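Long-range contact in putative oxidoreductase (Thermus thermophilus, PDB 2ISM), which is a beta-propeller protein of the glucose/sorbosone dehydrogenase family that carries a bound calcium ion: residues Gly267-Leu280 with Ala283-Leu295. Sequence-based numbering, arbitrary orientation.
Sequences GFPPGNLAFFRGDL and AGLRGQALLRLVL
One blade of a beta-propeller is held together here, strand 279-284 pairing with 270-276 on one flank and 289-298 on the other. Phe268, in the loop leading into strand 270-276, packs on Leu291 of strand 289-298: Leu291 CD1 lies 3.5 Å from the Phe268 ring centroid, 13° off the ring normal, which defines a CH-pi contact over the face. With CG anti to the backbone N (chi1 -176°), the Phe268 ring swings back against Leu291, and water 1 sits over its opposite face. That water donates to Pro269 O and accepts from Gly287 N. Pro269 O also takes Leu285 N at 2.9 Å, so two donors grip this carbonyl. Pro269 CG rests over the Arg286 guanidinium face, 3.5 Å from Arg286 CZ. Antiparallel pairing continues through Gly271 N to Ala283 O (2.8 Å) and Ala283 N to Asn272 O. Near the type I' turn of Phe276-Asp279, Leu280 and Leu293 form a hydrogen-bonded pair, Leu293 N to Leu280 O measuring 2.7 Å. Leu295 CD1 meets the Phe275 ring edge in plane, 3.9 Å from Phe275 CE1, the side chains crossing at about a right angle. Arg292 NE hydrogen-bonds Tyr281 OH; NH1 salt-bridges Glu308 OE1. Strand 301-312 completes the four-stranded antiparallel meander of a propeller blade, sequence neighbours adjacent.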
loop_
_atom_site.group_PDB
_atom_site.type_symbol
_atom_site.label_atom_id
_atom_site.label_comp_id
_atom_site.label_asym_id
_atom_site.label_seq_id
_atom_site.Cartn_x
_atom_site.Cartn_y
_atom_site.Cartn_z
ATOM N N GLY B 267 27.392 8.348 1.484
ATOM C CA GLY B 267 26.845 7.517 2.541
ATOM C C GLY B 267 25.401 7.854 2.855
ATOM O O GLY B 267 25.005 9.019 2.822
ATOM N N PHE B 268 24.612 6.829 3.160
ATOM C CA PHE B 268 23.250 7.027 3.641
ATOM C C PHE B 268 22.957 6.142 4.848
ATOM O O PHE B 268 22.268 5.129 4.734
ATOM C CB PHE B 268 22.241 6.745 2.525
ATOM C CG PHE B 268 20.815 7.012 2.915
ATOM C CD1 PHE B 268 20.294 8.293 2.850
ATOM C CD2 PHE B 268 19.997 5.982 3.347
ATOM C CE1 PHE B 268 18.982 8.541 3.209
ATOM C CE2 PHE B 268 18.685 6.224 3.706
ATOM C CZ PHE B 268 18.177 7.505 3.637
ATOM N N PRO B 269 23.484 6.534 6.003
ATOM C CA PRO B 269 23.377 5.715 7.215
ATOM C C PRO B 269 21.931 5.338 7.518
ATOM O O PRO B 269 21.119 6.210 7.830
ATOM C CB PRO B 269 23.918 6.640 8.306
ATOM C CG PRO B 269 24.868 7.537 7.592
ATOM C CD PRO B 269 24.282 7.752 6.226
ATOM N N PRO B 270 21.618 4.050 7.425
ATOM C CA PRO B 270 20.239 3.582 7.564
ATOM C C PRO B 270 19.755 3.149 8.934
ATOM O O PRO B 270 20.521 2.691 9.780
ATOM C CB PRO B 270 20.198 2.415 6.589
ATOM C CG PRO B 270 21.527 1.771 6.858
ATOM C CD PRO B 270 22.492 2.964 6.956
ATOM N N GLY B 271 18.453 3.311 9.128
ATOM C CA GLY B 271 17.816 2.862 10.341
ATOM C C GLY B 271 17.238 1.528 9.892
ATOM O O GLY B 271 17.916 0.749 9.210
ATOM N N ASN B 272 15.984 1.262 10.225
ATOM C CA ASN B 272 15.375 0.004 9.820
ATOM C C ASN B 272 14.856 0.140 8.390
ATOM O O ASN B 272 14.963 1.201 7.777
ATOM C CB ASN B 272 14.221 -0.346 10.766
ATOM C CG ASN B 272 13.895 -1.832 10.767
ATOM O OD1 ASN B 272 14.549 -2.622 10.092
ATOM N ND2 ASN B 272 12.878 -2.217 11.532
ATOM N N LEU B 273 14.327 -0.948 7.844
ATOM C CA LEU B 273 13.756 -0.917 6.500
ATOM C C LEU B 273 12.504 -1.778 6.517
ATOM O O LEU B 273 12.339 -2.615 7.404
ATOM C CB LEU B 273 14.748 -1.433 5.445
ATOM C CG LEU B 273 15.717 -2.600 5.674
ATOM C CD1 LEU B 273 15.158 -3.632 6.629
ATOM C CD2 LEU B 273 16.040 -3.216 4.319
ATOM N N ALA B 274 11.615 -1.570 5.553
ATOM C CA ALA B 274 10.383 -2.348 5.510
ATOM C C ALA B 274 9.777 -2.384 4.120
ATOM O O ALA B 274 9.936 -1.446 3.339
ATOM C CB ALA B 274 9.372 -1.768 6.493
ATOM N N PHE B 275 9.082 -3.477 3.819
ATOM C CA PHE B 275 8.414 -3.619 2.533
ATOM C C PHE B 275 7.035 -2.992 2.680
ATOM O O PHE B 275 6.291 -3.295 3.613
ATOM C CB PHE B 275 8.325 -5.097 2.145
ATOM C CG PHE B 275 9.614 -5.643 1.592
ATOM C CD1 PHE B 275 9.959 -5.430 0.260
ATOM C CD2 PHE B 275 10.502 -6.332 2.409
ATOM C CE1 PHE B 275 11.172 -5.893 -0.249
ATOM C CE2 PHE B 275 11.719 -6.801 1.912
ATOM C CZ PHE B 275 12.054 -6.580 0.582
ATOM N N PHE B 276 6.711 -2.097 1.757
ATOM C CA PHE B 276 5.453 -1.367 1.788
ATOM C C PHE B 276 5.030 -1.074 0.351
ATOM O O PHE B 276 5.764 -0.435 -0.400
ATOM C CB PHE B 276 5.675 -0.061 2.567
ATOM C CG PHE B 276 4.453 0.803 2.705
ATOM C CD1 PHE B 276 3.367 0.389 3.470
ATOM C CD2 PHE B 276 4.417 2.066 2.117
ATOM C CE1 PHE B 276 2.261 1.222 3.652
ATOM C CE2 PHE B 276 3.318 2.908 2.292
ATOM C CZ PHE B 276 2.239 2.485 3.062
ATOM N N ARG B 277 3.857 -1.567 -0.027
ATOM C CA ARG B 277 3.318 -1.360 -1.369
ATOM C C ARG B 277 4.230 -1.818 -2.505
ATOM O O ARG B 277 4.391 -1.119 -3.509
ATOM C CB ARG B 277 2.942 0.114 -1.547
ATOM C CG ARG B 277 1.879 0.547 -0.547
ATOM C CD ARG B 277 1.447 1.986 -0.720
ATOM N NE ARG B 277 0.456 2.354 0.287
ATOM C CZ ARG B 277 -0.084 3.563 0.398
ATOM N NH1 ARG B 277 0.269 4.524 -0.444
ATOM N NH2 ARG B 277 -0.969 3.812 1.353
ATOM N N GLY B 278 4.820 -2.998 -2.342
ATOM C CA GLY B 278 5.683 -3.551 -3.368
ATOM C C GLY B 278 7.078 -2.963 -3.462
ATOM O O GLY B 278 7.880 -3.406 -4.284
ATOM N N ASP B 279 7.375 -1.971 -2.631
ATOM C CA ASP B 279 8.693 -1.350 -2.651
ATOM C C ASP B 279 9.392 -1.517 -1.306
ATOM O O ASP B 279 8.754 -1.809 -0.296
ATOM C CB ASP B 279 8.574 0.140 -2.984
ATOM C CG ASP B 279 7.956 0.384 -4.348
ATOM O OD1 ASP B 279 8.453 -0.190 -5.341
ATOM O OD2 ASP B 279 6.974 1.153 -4.426
ATOM N N LEU B 280 10.706 -1.332 -1.306
ATOM C CA LEU B 280 11.491 -1.456 -0.085
ATOM C C LEU B 280 11.823 -0.059 0.419
ATOM O O LEU B 280 12.509 0.703 -0.263
ATOM C CB LEU B 280 12.779 -2.235 -0.367
ATOM C CG LEU B 280 13.720 -2.526 0.808
ATOM C CD1 LEU B 280 12.930 -3.078 1.986
ATOM C CD2 LEU B 280 14.795 -3.517 0.363
ATOM N N ALA B 283 14.707 3.844 6.134
ATOM C CA ALA B 283 14.788 5.054 6.945
ATOM C C ALA B 283 16.225 5.562 6.942
ATOM O O ALA B 283 17.167 4.785 7.089
ATOM C CB ALA B 283 14.336 4.763 8.378
ATOM N N GLY B 284 16.382 6.869 6.771
ATOM C CA GLY B 284 17.708 7.444 6.752
ATOM C C GLY B 284 17.962 8.292 7.981
ATOM O O GLY B 284 17.171 9.169 8.331
ATOM N N LEU B 285 19.069 8.015 8.656
ATOM C CA LEU B 285 19.428 8.781 9.830
ATOM C C LEU B 285 20.157 10.102 9.581
ATOM O O LEU B 285 19.646 11.169 9.939
ATOM C CB LEU B 285 20.375 7.963 10.730
ATOM C CG LEU B 285 19.662 6.825 11.476
ATOM C CD1 LEU B 285 20.667 5.865 12.129
ATOM C CD2 LEU B 285 18.746 7.442 12.531
ATOM N N ARG B 286 21.322 10.048 8.951
ATOM C CA ARG B 286 22.095 11.264 8.686
ATOM C C ARG B 286 21.474 11.909 7.446
ATOM O O ARG B 286 21.473 13.131 7.320
ATOM C CB ARG B 286 23.563 10.942 8.410
ATOM C CG ARG B 286 24.439 12.176 8.249
ATOM C CD ARG B 286 25.911 11.799 8.250
ATOM N NE ARG B 286 26.260 10.967 7.103
ATOM C CZ ARG B 286 27.216 10.045 7.114
ATOM N NH1 ARG B 286 27.922 9.830 8.219
ATOM N NH2 ARG B 286 27.468 9.337 6.020
ATOM N N GLY B 287 20.955 11.088 6.533
ATOM C CA GLY B 287 20.346 11.614 5.316
ATOM C C GLY B 287 19.004 12.283 5.562
ATOM O O GLY B 287 18.455 12.946 4.677
ATOM N N GLN B 288 18.474 12.098 6.770
ATOM C CA GLN B 288 17.196 12.686 7.170
ATOM C C GLN B 288 16.086 12.507 6.130
ATOM O O GLN B 288 15.404 13.465 5.762
ATOM C CB GLN B 288 17.381 14.178 7.465
ATOM C CG GLN B 288 18.301 14.465 8.646
ATOM C CD GLN B 288 18.478 15.950 8.895
ATOM O OE1 GLN B 288 17.505 16.704 8.946
ATOM N NE2 GLN B 288 19.723 16.381 9.058
ATOM N N ALA B 289 15.889 11.273 5.679
ATOM C CA ALA B 289 14.869 11.007 4.683
ATOM C C ALA B 289 14.470 9.543 4.659
ATOM O O ALA B 289 15.192 8.678 5.153
ATOM C CB ALA B 289 15.379 11.419 3.306
ATOM N N LEU B 290 13.305 9.281 4.080
ATOM C CA LEU B 290 12.801 7.925 3.935
ATOM C C LEU B 290 12.908 7.650 2.442
ATOM O O LEU B 290 12.258 8.320 1.641
ATOM C CB LEU B 290 11.338 7.845 4.369
ATOM C CG LEU B 290 10.676 6.472 4.214
ATOM C CD1 LEU B 290 11.332 5.468 5.164
ATOM C CD2 LEU B 290 9.191 6.589 4.510
ATOM N N LEU B 291 13.743 6.688 2.065
ATOM C CA LEU B 291 13.913 6.369 0.657
ATOM C C LEU B 291 13.094 5.158 0.242
ATOM O O LEU B 291 12.836 4.254 1.041
ATOM C CB LEU B 291 15.390 6.129 0.336
ATOM C CG LEU B 291 16.352 7.279 0.661
ATOM C CD1 LEU B 291 17.757 6.907 0.218
ATOM C CD2 LEU B 291 15.896 8.553 -0.029
ATOM N N ARG B 292 12.674 5.168 -1.017
ATOM C CA ARG B 292 11.887 4.094 -1.598
ATOM C C ARG B 292 12.760 3.428 -2.654
ATOM O O ARG B 292 13.233 4.088 -3.580
ATOM C CB ARG B 292 10.623 4.665 -2.253
ATOM C CG ARG B 292 9.765 3.639 -2.974
ATOM C CD ARG B 292 8.690 4.293 -3.845
ATOM N NE ARG B 292 7.679 4.997 -3.061
ATOM C CZ ARG B 292 7.568 6.320 -2.990
ATOM N NH1 ARG B 292 8.407 7.102 -3.660
ATOM N NH2 ARG B 292 6.614 6.865 -2.243
ATOM N N LEU B 293 13.002 2.131 -2.497
ATOM C CA LEU B 293 13.811 1.390 -3.456
ATOM C C LEU B 293 12.881 0.567 -4.341
ATOM O O LEU B 293 12.142 -0.287 -3.852
ATOM C CB LEU B 293 14.804 0.465 -2.740
ATOM C CG LEU B 293 16.133 1.051 -2.252
ATOM C CD1 LEU B 293 15.892 2.213 -1.305
ATOM C CD2 LEU B 293 16.930 -0.041 -1.562
ATOM N N VAL B 294 12.906 0.845 -5.640
ATOM C CA VAL B 294 12.065 0.125 -6.586
ATOM C C VAL B 294 12.843 -1.089 -7.066
ATOM O O VAL B 294 13.908 -0.958 -7.672
ATOM C CB VAL B 294 11.699 1.013 -7.792
ATOM C CG1 VAL B 294 10.728 0.275 -8.700
ATOM C CG2 VAL B 294 11.091 2.322 -7.304
ATOM N N LEU B 295 12.306 -2.271 -6.791
ATOM C CA LEU B 295 12.969 -3.511 -7.155
ATOM C C LEU B 295 12.430 -4.190 -8.408
ATOM O O LEU B 295 11.256 -4.061 -8.759
ATOM C CB LEU B 295 12.883 -4.501 -5.994
ATOM C CG LEU B 295 13.227 -3.990 -4.593
ATOM C CD1 LEU B 295 13.045 -5.119 -3.590
ATOM C CD2 LEU B 295 14.651 -3.465 -4.563
HETATM O O HOH W 1 20.799 8.418 5.929
HETATM O O HOH W 2 9.786 -2.654 -5.915
#